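Side-chain contacts in short chain dehydrogenase/reductase (Acinetobacter baumannii, PDB 4IUY), which probably catalyses an NAD(P)(H)-dependent oxidation or reduction on a Rossmann-fold scaffold: residues D27-I32 / G76-T81; A44-K49 / G245-L250. One frame throughout, in Å; residues are numbered along the deposited sequence.

Interaction 1 of 2, residues D27-I32 / G76-T81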
ATOM      1  N   ASP D  27      -1.783 -29.109  22.394  1.00 46.26           N
ATOM      2  CA  ASP D  27      -0.702 -29.106  23.392  1.00 47.02           C
ATOM      3  C   ASP D  27       0.248 -27.911  23.336  1.00 52.57           C
ATOM      4  O   ASP D  27       1.157 -27.793  24.154  1.00 48.07           O
ATOM      5  CB  ASP D  27       0.096 -30.413  23.353  1.00 56.16           C
ATOM      6  CG  ASP D  27      -0.760 -31.620  23.644  1.00 58.40           C
ATOM      7  OD1 ASP D  27      -1.564 -31.575  24.605  1.00 57.25           O
ATOM      8  OD2 ASP D  27      -0.647 -32.606  22.889  1.00 69.36           O
ATOM      9  N   LYS D  28       0.050 -27.032  22.365  1.00 46.06           N
ATOM     10  CA  LYS D  28       0.830 -25.799  22.307  1.00 49.72           C
ATOM     11  C   LYS D  28       0.439 -24.935  23.499  1.00 52.77           C
ATOM     12  O   LYS D  28      -0.604 -25.158  24.132  1.00 47.19           O
ATOM     13  CB  LYS D  28       0.570 -25.038  20.999  1.00 43.15           C
ATOM     14  CG  LYS D  28       1.104 -25.716  19.741  1.00 52.86           C
ATOM     15  CD  LYS D  28       0.821 -24.864  18.487  1.00 61.38           C
ATOM     16  CE  LYS D  28       1.234 -25.545  17.177  1.00 63.37           C
ATOM     17  NZ  LYS D  28       2.717 -25.791  17.055  1.00 63.98           N
ATOM     18  N   TYR D  29       1.292 -23.979  23.835  1.00 43.91           N
ATOM     19  CA  TYR D  29       0.917 -22.972  24.802  1.00 47.96           C
ATOM     20  C   TYR D  29       0.713 -21.644  24.088  1.00 50.46           C
ATOM     21  O   TYR D  29       1.611 -21.142  23.390  1.00 51.17           O
ATOM     22  CB  TYR D  29       1.947 -22.874  25.937  1.00 47.63           C
ATOM     23  CG  TYR D  29       1.804 -23.957  27.006  1.00 51.38           C
ATOM     24  CD1 TYR D  29       1.145 -23.689  28.205  1.00 51.10           C
ATOM     25  CD2 TYR D  29       2.354 -25.224  26.840  1.00 55.16           C
ATOM     26  CE1 TYR D  29       1.013 -24.652  29.195  1.00 52.14           C
ATOM     27  CE2 TYR D  29       2.239 -26.207  27.843  1.00 55.07           C
ATOM     28  CZ  TYR D  29       1.557 -25.910  29.021  1.00 60.31           C
ATOM     29  OH  TYR D  29       1.405 -26.861  30.035  1.00 64.95           O
ATOM     30  N   ILE D  30      -0.494 -21.108  24.227  1.00 45.51           N
ATOM     31  CA  ILE D  30      -0.863 -19.844  23.619  1.00 48.06           C
ATOM     32  C   ILE D  30      -0.908 -18.719  24.661  1.00 46.65           C
ATOM     33  O   ILE D  30      -1.671 -18.790  25.625  1.00 42.28           O
ATOM     34  CB  ILE D  30      -2.252 -19.931  22.973  1.00 48.03           C
ATOM     35  CG1 ILE D  30      -2.411 -21.235  22.179  1.00 41.93           C
ATOM     36  CG2 ILE D  30      -2.485 -18.694  22.082  1.00 51.12           C
ATOM     37  CD1 ILE D  30      -1.454 -21.383  20.998  1.00 39.94           C
ATOM     38  N   LEU D  31      -0.088 -17.687  24.481  1.00 41.71           N
ATOM     39  CA  LEU D  31      -0.116 -16.537  25.382  1.00 42.25           C
ATOM     40  C   LEU D  31      -0.990 -15.439  24.783  1.00 42.69           C
ATOM     41  O   LEU D  31      -0.756 -14.992  23.670  1.00 42.94           O
ATOM     42  CB  LEU D  31       1.287 -16.006  25.667  1.00 48.93           C
ATOM     43  CG  LEU D  31       1.419 -14.726  26.509  1.00 52.30           C
ATOM     44  CD1 LEU D  31       0.616 -14.818  27.805  1.00 52.73           C
ATOM     45  CD2 LEU D  31       2.884 -14.485  26.857  1.00 49.40           C
ATOM     46  N   ILE D  32      -2.018 -15.041  25.518  1.00 39.64           N
ATOM     47  CA  ILE D  32      -2.990 -14.069  25.048  1.00 45.25           C
ATOM     48  C   ILE D  32      -3.027 -12.878  25.978  1.00 49.06           C
ATOM     49  O   ILE D  32      -3.413 -13.021  27.135  1.00 46.10           O
ATOM     50  CB  ILE D  32      -4.398 -14.690  24.987  1.00 41.63           C
ATOM     51  CG1 ILE D  32      -4.356 -15.957  24.131  1.00 41.99           C
ATOM     52  CG2 ILE D  32      -5.432 -13.686  24.433  1.00 41.04           C
ATOM     53  CD1 ILE D  32      -5.602 -16.800  24.238  1.00 45.64           C
ATOM     54  N   GLY D  76     -10.524 -29.228  29.316  1.00 49.59           N
ATOM     55  CA  GLY D  76      -9.504 -29.976  30.026  1.00 50.49           C
ATOM     56  C   GLY D  76      -8.061 -29.626  29.687  1.00 60.19           C
ATOM     57  O   GLY D  76      -7.173 -30.454  29.855  1.00 57.90           O
ATOM     58  N   VAL D  77      -7.819 -28.404  29.216  1.00 50.55           N
ATOM     59  CA  VAL D  77      -6.459 -27.932  28.945  1.00 50.00           C
ATOM     60  C   VAL D  77      -5.839 -27.192  30.151  1.00 54.32           C
ATOM     61  O   VAL D  77      -6.540 -26.798  31.076  1.00 48.73           O
ATOM     62  CB  VAL D  77      -6.450 -27.006  27.699  1.00 47.44           C
ATOM     63  CG1 VAL D  77      -7.053 -27.735  26.522  1.00 46.26           C
ATOM     64  CG2 VAL D  77      -7.228 -25.733  27.974  1.00 45.73           C
ATOM     65  N   GLN D  78      -4.526 -26.993  30.131  1.00 55.68           N
ATOM     66  CA  GLN D  78      -3.850 -26.178  31.141  1.00 48.64           C
ATOM     67  C   GLN D  78      -4.212 -24.695  30.994  1.00 51.43           C
ATOM     68  O   GLN D  78      -4.283 -24.170  29.862  1.00 46.27           O
ATOM     69  CB  GLN D  78      -2.333 -26.346  31.023  1.00 52.34           C
ATOM     70  CG  GLN D  78      -1.872 -27.764  31.292  1.00 56.66           C
ATOM     71  CD  GLN D  78      -2.351 -28.227  32.649  1.00 75.65           C
ATOM     72  OE1 GLN D  78      -3.236 -29.094  32.746  1.00 71.24           O
ATOM     73  NE2 GLN D  78      -1.788 -27.639  33.714  1.00 84.44           N
ATOM     74  N   VAL D  79      -4.487 -24.025  32.115  1.00 49.14           N
ATOM     75  CA  VAL D  79      -4.720 -22.573  32.087  1.00 51.10           C
ATOM     76  C   VAL D  79      -3.888 -21.868  33.159  1.00 49.41           C
ATOM     77  O   VAL D  79      -3.948 -22.210  34.324  1.00 62.72           O
ATOM     78  CB  VAL D  79      -6.199 -22.194  32.320  1.00 49.64           C
ATOM     79  CG1 VAL D  79      -6.385 -20.710  32.155  1.00 46.42           C
ATOM     80  CG2 VAL D  79      -7.094 -22.911  31.360  1.00 46.70           C
ATOM     81  N   TYR D  80      -3.120 -20.871  32.755  1.00 51.44           N
ATOM     82  CA  TYR D  80      -2.385 -20.051  33.699  1.00 52.98           C
ATOM     83  C   TYR D  80      -2.926 -18.626  33.570  1.00 47.39           C
ATOM     84  O   TYR D  80      -3.153 -18.152  32.475  1.00 46.09           O
ATOM     85  CB  TYR D  80      -0.896 -20.085  33.391  1.00 48.25           C
ATOM     86  CG  TYR D  80      -0.260 -21.445  33.561  1.00 57.71           C
ATOM     87  CD1 TYR D  80       0.354 -21.802  34.760  1.00 50.91           C
ATOM     88  CD2 TYR D  80      -0.276 -22.388  32.516  1.00 53.71           C
ATOM     89  CE1 TYR D  80       0.943 -23.055  34.929  1.00 56.23           C
ATOM     90  CE2 TYR D  80       0.309 -23.658  32.676  1.00 51.49           C
ATOM     91  CZ  TYR D  80       0.926 -23.983  33.886  1.00 63.45           C
ATOM     92  OH  TYR D  80       1.521 -25.232  34.067  1.00 65.23           O
ATOM     93  N   THR D  81      -3.247 -17.993  34.690  1.00 51.93           N
ATOM     94  CA  THR D  81      -3.680 -16.603  34.657  1.00 52.94           C
ATOM     95  C   THR D  81      -2.636 -15.696  35.325  1.00 48.71           C
ATOM     96  O   THR D  81      -1.943 -16.106  36.236  1.00 59.50           O
ATOM     97  CB  THR D  81      -5.049 -16.426  35.304  1.00 51.22           C
ATOM     98  OG1 THR D  81      -4.971 -16.757  36.695  1.00 59.72           O
ATOM     99  CG2 THR D  81      -6.064 -17.313  34.614  1.00 50.19           C
TER
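At the N-terminal ends of the strands in the parallel Rossmann sheet, Y29 leans over toward Q78 and Y80, although the strand 53-58 runs between them. The two backbones accordingly stay well separated, 8.6 Å from Y29 CA to Q78 CA, and the contact is made by three side chains at the surface. With CG set beside its backbone N (chi1 -80°), the Y29 ring is carried past the intervening strand toward the outer one. Its CE1 corner meets the corresponding corner of the second tyrosine, with Y29 CE1 and Y80 CE2 3.7 Å apart. Seen from Y29, that carbon arrives at the ring edge, close to the ring plane. The two planes are inclined by about 44°, and the pair is neither a parallel stack nor a T-shaped one; the rings touch through single apolar carbons. The far end of Y29 lies alongside Q78, whose aliphatic stem does the touching: Y29 OH is 3.6 Å from Q78 CG, a van der Waals contact. A bend at chi2 turns the Q78 carboxamide away from the first strand, its plane 67° from that of the tyrosine ring. V104 packs on both tyrosines, and Y80 OH has a weak hydrogen bond to E102. N53, at the start of the intervening strand 53-58, joins the two sides, accepting from Q78 N at OD1 and giving a weak bond from ND2 to D27 O. Long side chains thus link strand 29-32 with strand 79-83 and the turn leading into it, not its neighbours in the sheet, within the 3-2-1 half of the classical Rossmann fold.

Interaction 2 of 2, residues A44-K49 / G245-L250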
ATOM      1  N   ALA D  44      -9.190 -17.168  23.641  1.00 39.23           N
ATOM      2  CA  ALA D  44      -8.816 -18.175  24.615  1.00 41.50           C
ATOM      3  C   ALA D  44      -9.616 -19.445  24.428  1.00 40.58           C
ATOM      4  O   ALA D  44      -9.066 -20.542  24.402  1.00 40.91           O
ATOM      5  CB  ALA D  44      -9.017 -17.657  26.046  1.00 40.88           C
ATOM      6  N   GLU D  45     -10.915 -19.272  24.251  1.00 40.81           N
ATOM      7  CA  GLU D  45     -11.798 -20.411  24.148  1.00 41.86           C
ATOM      8  C   GLU D  45     -11.574 -21.166  22.849  1.00 41.18           C
ATOM      9  O   GLU D  45     -11.627 -22.393  22.828  1.00 46.98           O
ATOM     10  CB  GLU D  45     -13.229 -19.948  24.299  1.00 42.07           C
ATOM     11  CG  GLU D  45     -14.191 -21.042  24.551  1.00 71.75           C
ATOM     12  CD  GLU D  45     -15.287 -20.615  25.467  1.00 71.68           C
ATOM     13  OE1 GLU D  45     -15.219 -19.488  26.002  1.00 64.01           O
ATOM     14  OE2 GLU D  45     -16.256 -21.383  25.588  1.00 85.00           O
ATOM     15  N   LEU D  46     -11.296 -20.428  21.781  1.00 44.17           N
ATOM     16  CA  LEU D  46     -10.985 -21.022  20.489  1.00 42.27           C
ATOM     17  C   LEU D  46      -9.764 -21.961  20.566  1.00 50.45           C
ATOM     18  O   LEU D  46      -9.840 -23.111  20.134  1.00 40.68           O
ATOM     19  CB  LEU D  46     -10.740 -19.928  19.437  1.00 44.98           C
ATOM     20  CG  LEU D  46     -10.121 -20.454  18.132  1.00 50.15           C
ATOM     21  CD1 LEU D  46     -11.115 -21.350  17.409  1.00 46.02           C
ATOM     22  CD2 LEU D  46      -9.664 -19.337  17.226  1.00 52.20           C
ATOM     23  N   PHE D  47      -8.639 -21.489  21.104  1.00 44.68           N
ATOM     24  CA  PHE D  47      -7.449 -22.345  21.168  1.00 43.93           C
ATOM     25  C   PHE D  47      -7.632 -23.523  22.156  1.00 48.23           C
ATOM     26  O   PHE D  47      -7.183 -24.634  21.888  1.00 41.82           O
ATOM     27  CB  PHE D  47      -6.177 -21.523  21.445  1.00 47.02           C
ATOM     28  CG  PHE D  47      -5.645 -20.806  20.212  1.00 45.57           C
ATOM     29  CD1 PHE D  47      -4.757 -21.438  19.356  1.00 38.89           C
ATOM     30  CD2 PHE D  47      -6.093 -19.535  19.875  1.00 39.50           C
ATOM     31  CE1 PHE D  47      -4.290 -20.808  18.213  1.00 38.24           C
ATOM     32  CE2 PHE D  47      -5.632 -18.893  18.728  1.00 40.93           C
ATOM     33  CZ  PHE D  47      -4.733 -19.533  17.890  1.00 38.87           C
ATOM     34  N   ALA D  48      -8.345 -23.292  23.253  1.00 41.65           N
ATOM     35  CA  ALA D  48      -8.638 -24.366  24.210  1.00 46.19           C
ATOM     36  C   ALA D  48      -9.499 -25.450  23.559  1.00 54.65           C
ATOM     37  O   ALA D  48      -9.227 -26.631  23.700  1.00 44.23           O
ATOM     38  CB  ALA D  48      -9.343 -23.808  25.450  1.00 43.25           C
ATOM     39  N   LYS D  49     -10.510 -25.030  22.804  1.00 43.03           N
ATOM     40  CA  LYS D  49     -11.360 -25.966  22.084  1.00 45.69           C
ATOM     41  C   LYS D  49     -10.533 -26.793  21.099  1.00 47.42           C
ATOM     42  O   LYS D  49     -10.808 -27.969  20.888  1.00 44.64           O
ATOM     43  CB  LYS D  49     -12.456 -25.188  21.370  1.00 55.90           C
ATOM     44  CG  LYS D  49     -13.728 -25.931  21.035  1.00 60.80           C
ATOM     45  CD  LYS D  49     -14.469 -25.121  19.995  1.00 73.25           C
ATOM     46  CE  LYS D  49     -14.458 -23.623  20.386  1.00 78.68           C
ATOM     47  NZ  LYS D  49     -14.831 -22.709  19.265  1.00 82.49           N
ATOM     48  N   GLY D 245     -10.339 -18.765  11.472  1.00 44.04           N
ATOM     49  CA  GLY D 245      -9.501 -19.277  10.405  1.00 37.24           C
ATOM     50  C   GLY D 245      -8.126 -18.635  10.334  1.00 35.01           C
ATOM     51  O   GLY D 245      -7.126 -19.341  10.329  1.00 35.36           O
ATOM     52  N   PRO D 246      -8.067 -17.301  10.227  1.00 34.34           N
ATOM     53  CA  PRO D 246      -6.766 -16.621  10.222  1.00 32.87           C
ATOM     54  C   PRO D 246      -5.935 -16.877  11.496  1.00 39.88           C
ATOM     55  O   PRO D 246      -4.715 -17.017  11.411  1.00 46.17           O
ATOM     56  CB  PRO D 246      -7.147 -15.142  10.128  1.00 32.96           C
ATOM     57  CG  PRO D 246      -8.477 -15.123   9.464  1.00 33.34           C
ATOM     58  CD  PRO D 246      -9.187 -16.370   9.936  1.00 33.69           C
ATOM     59  N   LEU D 247      -6.585 -16.929  12.653  1.00 42.87           N
ATOM     60  CA  LEU D 247      -5.882 -17.175  13.928  1.00 47.33           C
ATOM     61  C   LEU D 247      -5.207 -18.528  13.945  1.00 46.77           C
ATOM     62  O   LEU D 247      -4.062 -18.650  14.372  1.00 41.15           O
ATOM     63  CB  LEU D 247      -6.831 -17.071  15.124  1.00 41.34           C
ATOM     64  CG  LEU D 247      -7.189 -15.659  15.588  1.00 42.24           C
ATOM     65  CD1 LEU D 247      -8.437 -15.718  16.477  1.00 36.29           C
ATOM     66  CD2 LEU D 247      -6.020 -15.027  16.331  1.00 37.36           C
ATOM     67  N   LEU D 248      -5.937 -19.544  13.494  1.00 46.45           N
ATOM     68  CA  LEU D 248      -5.419 -20.895  13.466  1.00 37.78           C
ATOM     69  C   LEU D 248      -4.329 -21.038  12.410  1.00 37.46           C
ATOM     70  O   LEU D 248      -3.307 -21.704  12.656  1.00 40.85           O
ATOM     71  CB  LEU D 248      -6.542 -21.915  13.254  1.00 39.12           C
ATOM     72  CG  LEU D 248      -7.494 -22.142  14.436  1.00 63.49           C
ATOM     73  CD1 LEU D 248      -8.522 -23.188  14.120  1.00 41.88           C
ATOM     74  CD2 LEU D 248      -6.740 -22.521  15.708  1.00 41.31           C
ATOM     75  N   LEU D 249      -4.518 -20.380  11.268  1.00 36.21           N
ATOM     76  CA  LEU D 249      -3.506 -20.356  10.210  1.00 35.85           C
ATOM     77  C   LEU D 249      -2.166 -19.838  10.725  1.00 38.36           C
ATOM     78  O   LEU D 249      -1.134 -20.448  10.493  1.00 41.95           O
ATOM     79  CB  LEU D 249      -3.963 -19.467   9.041  1.00 36.41           C
ATOM     80  CG  LEU D 249      -2.967 -19.223   7.903  1.00 34.38           C
ATOM     81  CD1 LEU D 249      -2.711 -20.519   7.106  1.00 35.78           C
ATOM     82  CD2 LEU D 249      -3.442 -18.107   7.008  1.00 37.83           C
ATOM     83  N   LEU D 250      -2.188 -18.677  11.383  1.00 37.83           N
ATOM     84  CA  LEU D 250      -0.974 -17.981  11.800  1.00 34.23           C
ATOM     85  C   LEU D 250      -0.350 -18.554  13.074  1.00 45.85           C
ATOM     86  O   LEU D 250       0.749 -18.147  13.466  1.00 40.53           O
ATOM     87  CB  LEU D 250      -1.250 -16.490  11.962  1.00 33.10           C
ATOM     88  CG  LEU D 250      -1.721 -15.805  10.674  1.00 43.69           C
ATOM     89  CD1 LEU D 250      -2.024 -14.335  10.945  1.00 41.59           C
ATOM     90  CD2 LEU D 250      -0.681 -15.964   9.545  1.00 32.17           C
TER
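F47 keeps its CG beside the backbone N (chi1 -78°), whereas L46 carries its CG opposite the N (chi1 168°), and together these settings send both side chains of helix 38-49 toward L247 and L248. The contact is helix-helix packing on one face of the Rossmann sheet: the helix that follows the first strand meets the one that precedes the last. The local axes approach to 11.2 Å and cross at -58°, a wide separation spanned by large apolar groups from both partners. L46 and L247 meet branch to branch at a slant, L46 CD2 lying 3.9 Å from L247 CD1. Beside them F47 and L248 slide past each other in opposite senses, so that F47 CE1 comes within 3.9 Å of the L248 CD2 methyl. All four residues are buried. I206 of strand 202-208 lies against L247, V25 and A52 pack on F47, and F23 of a second subunit packs on L248, so the assembly helps to enclose this layer. The phenylalanine also reaches the opposing backbone: its edge faces a carbonyl, with L247 O near the ring plane and 3.7 Å from F47 CZ.

How the interactions relate
Interactions 1 and 2 lie with their centres about 12 Å apart, on the same side of the chain's centre, and adjoin through the first beta-alpha unit of the Rossmann fold. Strand 29-32 serves interaction 1 and the helix after it, 38-49, serves interaction 2; the segments follow in the order 27-32, 44-49, 76-81, 245-250, so the two contacts interlock along the chain. Between them the packing is direct, I30 CG1 lying 3.7 Å from F47 CD1. One contact links the first strand toward the sheet's outer strand 79-83, while the other joins the helix after that first strand to helix 244-251, tying early and late parts of the chain into one layered domain.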